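Local coordinates for protein citrate synthase (PDB 1O7X) that belongs to the citrate synthase family of enzymes and is built mainly of helices, with two copies of the chain in the assembly, at residues 224-227 and 228-232; 75-78 and 79-82. All coordinates share one frame; numbering follows the deposited sequence.

Interaction 1: 224-227 and 228-232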
loop_
_atom_site.group_PDB
_atom_site.type_symbol
_atom_site.label_atom_id
_atom_site.label_comp_id
_atom_site.label_asym_id
_atom_site.label_seq_id
_atom_site.Cartn_x
_atom_site.Cartn_y
_atom_site.Cartn_z
ATOM N N GLU A 224 -2.922 4.161 22.860
ATOM C CA GLU A 224 -4.223 4.250 23.510
ATOM C C GLU A 224 -4.100 3.691 24.929
ATOM O O GLU A 224 -4.767 4.187 25.839
ATOM C CB GLU A 224 -5.267 3.523 22.685
ATOM C CG GLU A 224 -6.544 4.276 22.360
ATOM C CD GLU A 224 -6.214 5.688 21.889
ATOM O OE1 GLU A 224 -6.783 6.657 22.454
ATOM O OE2 GLU A 224 -5.355 5.751 20.969
ATOM N N ALA A 225 -3.245 2.682 25.105
ATOM C CA ALA A 225 -3.073 2.119 26.442
ATOM C C ALA A 225 -2.421 3.177 27.332
ATOM O O ALA A 225 -3.046 3.647 28.288
ATOM C CB ALA A 225 -2.288 0.827 26.424
ATOM N N PHE A 226 -1.227 3.600 26.973
ATOM C CA PHE A 226 -0.426 4.590 27.664
ATOM C C PHE A 226 -1.127 5.907 27.959
ATOM O O PHE A 226 -1.071 6.454 29.073
ATOM C CB PHE A 226 0.839 4.878 26.838
ATOM C CG PHE A 226 1.954 5.529 27.588
ATOM C CD1 PHE A 226 2.745 4.797 28.454
ATOM C CD2 PHE A 226 2.239 6.875 27.417
ATOM C CE1 PHE A 226 3.788 5.378 29.149
ATOM C CE2 PHE A 226 3.273 7.481 28.110
ATOM C CZ PHE A 226 4.056 6.727 28.973
ATOM N N LYS A 227 -1.912 6.397 27.011
ATOM C CA LYS A 227 -2.719 7.587 27.175
ATOM C C LYS A 227 -3.630 7.514 28.391
ATOM O O LYS A 227 -3.914 8.537 29.010
ATOM C CB LYS A 227 -3.556 7.854 25.912
ATOM C CG LYS A 227 -2.793 8.751 24.940
ATOM C CD LYS A 227 -3.776 9.498 24.060
ATOM C CE LYS A 227 -3.239 9.707 22.656
ATOM N NZ LYS A 227 -2.016 10.555 22.666
ATOM N N GLN A 228 -4.134 6.341 28.727
ATOM C CA GLN A 228 -4.998 6.143 29.871
ATOM C C GLN A 228 -4.232 6.480 31.152
ATOM O O GLN A 228 -4.690 7.324 31.932
ATOM C CB GLN A 228 -5.443 4.690 29.946
ATOM C CG GLN A 228 -6.309 4.218 28.782
ATOM C CD GLN A 228 -6.425 2.708 28.935
ATOM O OE1 GLN A 228 -5.357 2.102 29.000
ATOM N NE2 GLN A 228 -7.622 2.179 29.007
ATOM N N PHE A 229 -3.025 5.933 31.265
ATOM C CA PHE A 229 -2.186 6.202 32.419
ATOM C C PHE A 229 -1.942 7.705 32.557
ATOM O O PHE A 229 -2.009 8.226 33.674
ATOM C CB PHE A 229 -0.872 5.440 32.434
ATOM C CG PHE A 229 -0.684 4.104 31.798
ATOM C CD1 PHE A 229 0.504 3.825 31.138
ATOM C CD2 PHE A 229 -1.644 3.116 31.838
ATOM C CE1 PHE A 229 0.734 2.611 30.527
ATOM C CE2 PHE A 229 -1.435 1.895 31.230
ATOM C CZ PHE A 229 -0.243 1.639 30.570
ATOM N N ILE A 230 -1.668 8.417 31.461
ATOM C CA ILE A 230 -1.446 9.854 31.526
ATOM C C ILE A 230 -2.702 10.576 32.004
ATOM O O ILE A 230 -2.632 11.568 32.744
ATOM C CB ILE A 230 -0.990 10.439 30.185
ATOM C CG1 ILE A 230 0.244 9.727 29.623
ATOM C CG2 ILE A 230 -0.665 11.927 30.296
ATOM C CD1 ILE A 230 0.489 10.078 28.165
ATOM N N GLU A 231 -3.883 10.106 31.625
ATOM C CA GLU A 231 -5.142 10.674 32.071
ATOM C C GLU A 231 -5.277 10.569 33.594
ATOM O O GLU A 231 -5.809 11.462 34.264
ATOM C CB GLU A 231 -6.306 9.918 31.440
ATOM C CG GLU A 231 -7.682 10.477 31.755
ATOM C CD GLU A 231 -8.739 9.820 30.893
ATOM O OE1 GLU A 231 -9.886 9.648 31.350
ATOM O OE2 GLU A 231 -8.468 9.450 29.732
ATOM N N ILE A 232 -4.870 9.409 34.121
ATOM C CA ILE A 232 -4.927 9.174 35.557
ATOM C C ILE A 232 -4.019 10.201 36.228
ATOM O O ILE A 232 -4.421 10.954 37.117
ATOM C CB ILE A 232 -4.521 7.744 35.967
ATOM C CG1 ILE A 232 -5.279 6.736 35.107
ATOM C CG2 ILE A 232 -4.815 7.539 37.448
ATOM C CD1 ILE A 232 -5.234 5.296 35.535
#
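With its CG swung opposite the backbone N (chi1 -162°), Phe226 holds its ring out from the helix, where Ile230, one turn later, sends CG1 back beside its own N (chi1 -54°) to meet it. The tip of the isoleucine, CD1, lies 3.7 Å from CD2 of Phe226 and almost as near to CE2, so this branch takes up the CD2/CE2 rim of the ring. Phe229 meets the CD1 rim: its CE1 is 3.6 Å from Phe226 CD1, and Phe229 CD1 is equally near to Phe226 CD1. The two rings are steeply inclined, their planes 72° apart with centroids separated by 5.6 Å. Phe229 also lies against the backbone, for Phe226 CA sits over its face, 3.9 Å from the ring centroid, in a CH-pi contact. Along the backbone, helical bonds set the spacing, with Ile230 N donating to Phe226 O at 3.1 Å and Glu231 N to Lys227 O at 3.0 Å. Beyond the segments, Tyr288 and Phe330 meet the Phe226 ring edge-to-face, as Phe314 does Phe229, and Glu231 OE1 is hydrogen-bonded to Trp241 NE1. The arrangement exemplifies i to i+3 and i to i+4 side-chain contacts on an amphipathic alpha-helix, here 221-232, with Phe226 and Phe229 buried on its inner face and Ile230 at the exposed margin, in the mainly helical citrate synthase fold.

Interaction 2: 75-78 and 79-82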
loop_
_atom_site.group_PDB
_atom_site.type_symbol
_atom_site.label_atom_id
_atom_site.label_comp_id
_atom_site.label_asym_id
_atom_site.label_seq_id
_atom_site.Cartn_x
_atom_site.Cartn_y
_atom_site.Cartn_z
ATOM N N VAL A 75 21.499 6.053 3.973
ATOM C CA VAL A 75 20.413 6.244 3.039
ATOM C C VAL A 75 20.740 7.486 2.199
ATOM O O VAL A 75 21.242 8.484 2.726
ATOM C CB VAL A 75 19.017 6.393 3.662
ATOM C CG1 VAL A 75 18.682 5.215 4.567
ATOM C CG2 VAL A 75 18.802 7.692 4.430
ATOM N N PRO A 76 20.471 7.435 0.903
ATOM C CA PRO A 76 20.700 8.580 0.032
ATOM C C PRO A 76 20.152 9.843 0.679
ATOM O O PRO A 76 19.110 9.796 1.341
ATOM C CB PRO A 76 19.971 8.194 -1.243
ATOM C CG PRO A 76 19.946 6.711 -1.251
ATOM C CD PRO A 76 19.847 6.292 0.197
ATOM N N GLN A 77 20.793 11.000 0.501
ATOM C CA GLN A 77 20.325 12.234 1.123
ATOM C C GLN A 77 18.957 12.708 0.659
ATOM O O GLN A 77 18.256 13.404 1.413
ATOM C CB GLN A 77 21.376 13.338 0.995
ATOM C CG GLN A 77 21.052 14.682 1.612
ATOM C CD GLN A 77 21.226 14.764 3.112
ATOM O OE1 GLN A 77 22.055 14.068 3.717
ATOM N NE2 GLN A 77 20.455 15.631 3.779
ATOM N N GLU A 78 18.507 12.287 -0.507
ATOM C CA GLU A 78 17.215 12.652 -1.071
ATOM C C GLU A 78 16.095 12.098 -0.205
ATOM O O GLU A 78 15.152 12.838 0.052
ATOM C CB GLU A 78 17.026 12.167 -2.503
ATOM C CG GLU A 78 18.104 12.674 -3.442
ATOM C CD GLU A 78 19.459 12.055 -3.140
ATOM O OE1 GLU A 78 19.465 10.855 -2.807
ATOM O OE2 GLU A 78 20.469 12.782 -3.203
ATOM N N VAL A 79 16.234 10.863 0.255
ATOM C CA VAL A 79 15.222 10.328 1.156
ATOM C C VAL A 79 15.133 11.218 2.403
ATOM O O VAL A 79 14.029 11.657 2.768
ATOM C CB VAL A 79 15.507 8.890 1.602
ATOM C CG1 VAL A 79 14.396 8.416 2.527
ATOM C CG2 VAL A 79 15.631 7.969 0.406
ATOM N N LEU A 80 16.279 11.526 3.011
ATOM C CA LEU A 80 16.226 12.367 4.195
ATOM C C LEU A 80 15.689 13.737 3.827
ATOM O O LEU A 80 14.846 14.203 4.601
ATOM C CB LEU A 80 17.526 12.464 4.975
ATOM C CG LEU A 80 18.180 11.126 5.340
ATOM C CD1 LEU A 80 19.657 11.315 5.646
ATOM C CD2 LEU A 80 17.432 10.497 6.504
ATOM N N ASP A 81 16.069 14.339 2.697
ATOM C CA ASP A 81 15.535 15.645 2.338
ATOM C C ASP A 81 14.026 15.610 2.199
ATOM O O ASP A 81 13.292 16.512 2.582
ATOM C CB ASP A 81 16.116 16.169 1.038
ATOM C CG ASP A 81 17.599 16.471 1.115
ATOM O OD1 ASP A 81 18.207 16.345 2.205
ATOM O OD2 ASP A 81 18.109 16.827 0.020
ATOM N N THR A 82 13.517 14.555 1.610
ATOM C CA THR A 82 12.093 14.314 1.435
ATOM C C THR A 82 11.380 14.319 2.778
ATOM O O THR A 82 10.327 14.941 2.943
ATOM C CB THR A 82 12.014 12.942 0.731
ATOM O OG1 THR A 82 12.086 13.133 -0.680
ATOM C CG2 THR A 82 10.781 12.165 1.092
#
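Glu78 O accepts from both polar groups of Thr82: the backbone N binds it firmly at 2.8 Å, and the side-chain hydroxyl OG1 adds a weak bond at 3.2 Å. The threonine thus turns its OG1 back on the turn before it, a common way for a hydroxyl to share a helical carbonyl. One residue earlier the reinforcement is of another kind: Asp81 N donates to Gln77 O at 2.7 Å, and outside this backbone bond, farther from the helix axis, Gln77 NE2 reaches Asp81 OD1 at 2.8 Å, so that residues four apart are joined twice. The side-chain bond is fairly straight, at 150°, and meets OD1 nearly along its C-O axis, although amide and carboxylate planes are turned 59° from one another. A bend at chi2 (78°) brings the amide of Gln77 round to this position. All of this belongs to the first turns of helix 77-85, where Pro76 holds the N-cap position and Val79 N makes only a weak bond to Pro76 O. Ahead of the cap, Val75 folds back across the start of the helix: its CG2 methyl touches Leu80 CG at 3.6 Å and lies close to CD2 as well, the two side chains crossing at about a right angle. Val75, Val79 and Leu80 all reach helix 116-138, and Val79 packs on Leu103 and Ile106 of helix 92-106 as well. On the dimer side, Asp81 rests on Leu85 of the second subunit, and Thr82 meets Thr82 of that same neighbouring chain.

Overall arrangement
The two interactions illustrate one local principle, side chains meeting about a turn apart on a single helix or at its start, in two distant places. Interaction 2 comes first along the chain, at the start of helix 77-85; interaction 1 follows much later, in the last turns of helix 221-232. Their centres are about 35 Å apart and the nearest atoms about 24 Å, so they do not touch. Their surroundings differ as well: residues 75-82 face helices 92-106 and 116-138 and also the second subunit, whereas residues 224-232 are packed within their own chain, among helices 238-248, 283-303 and 316-323. One therefore lies at the dimer interface, the other away from it.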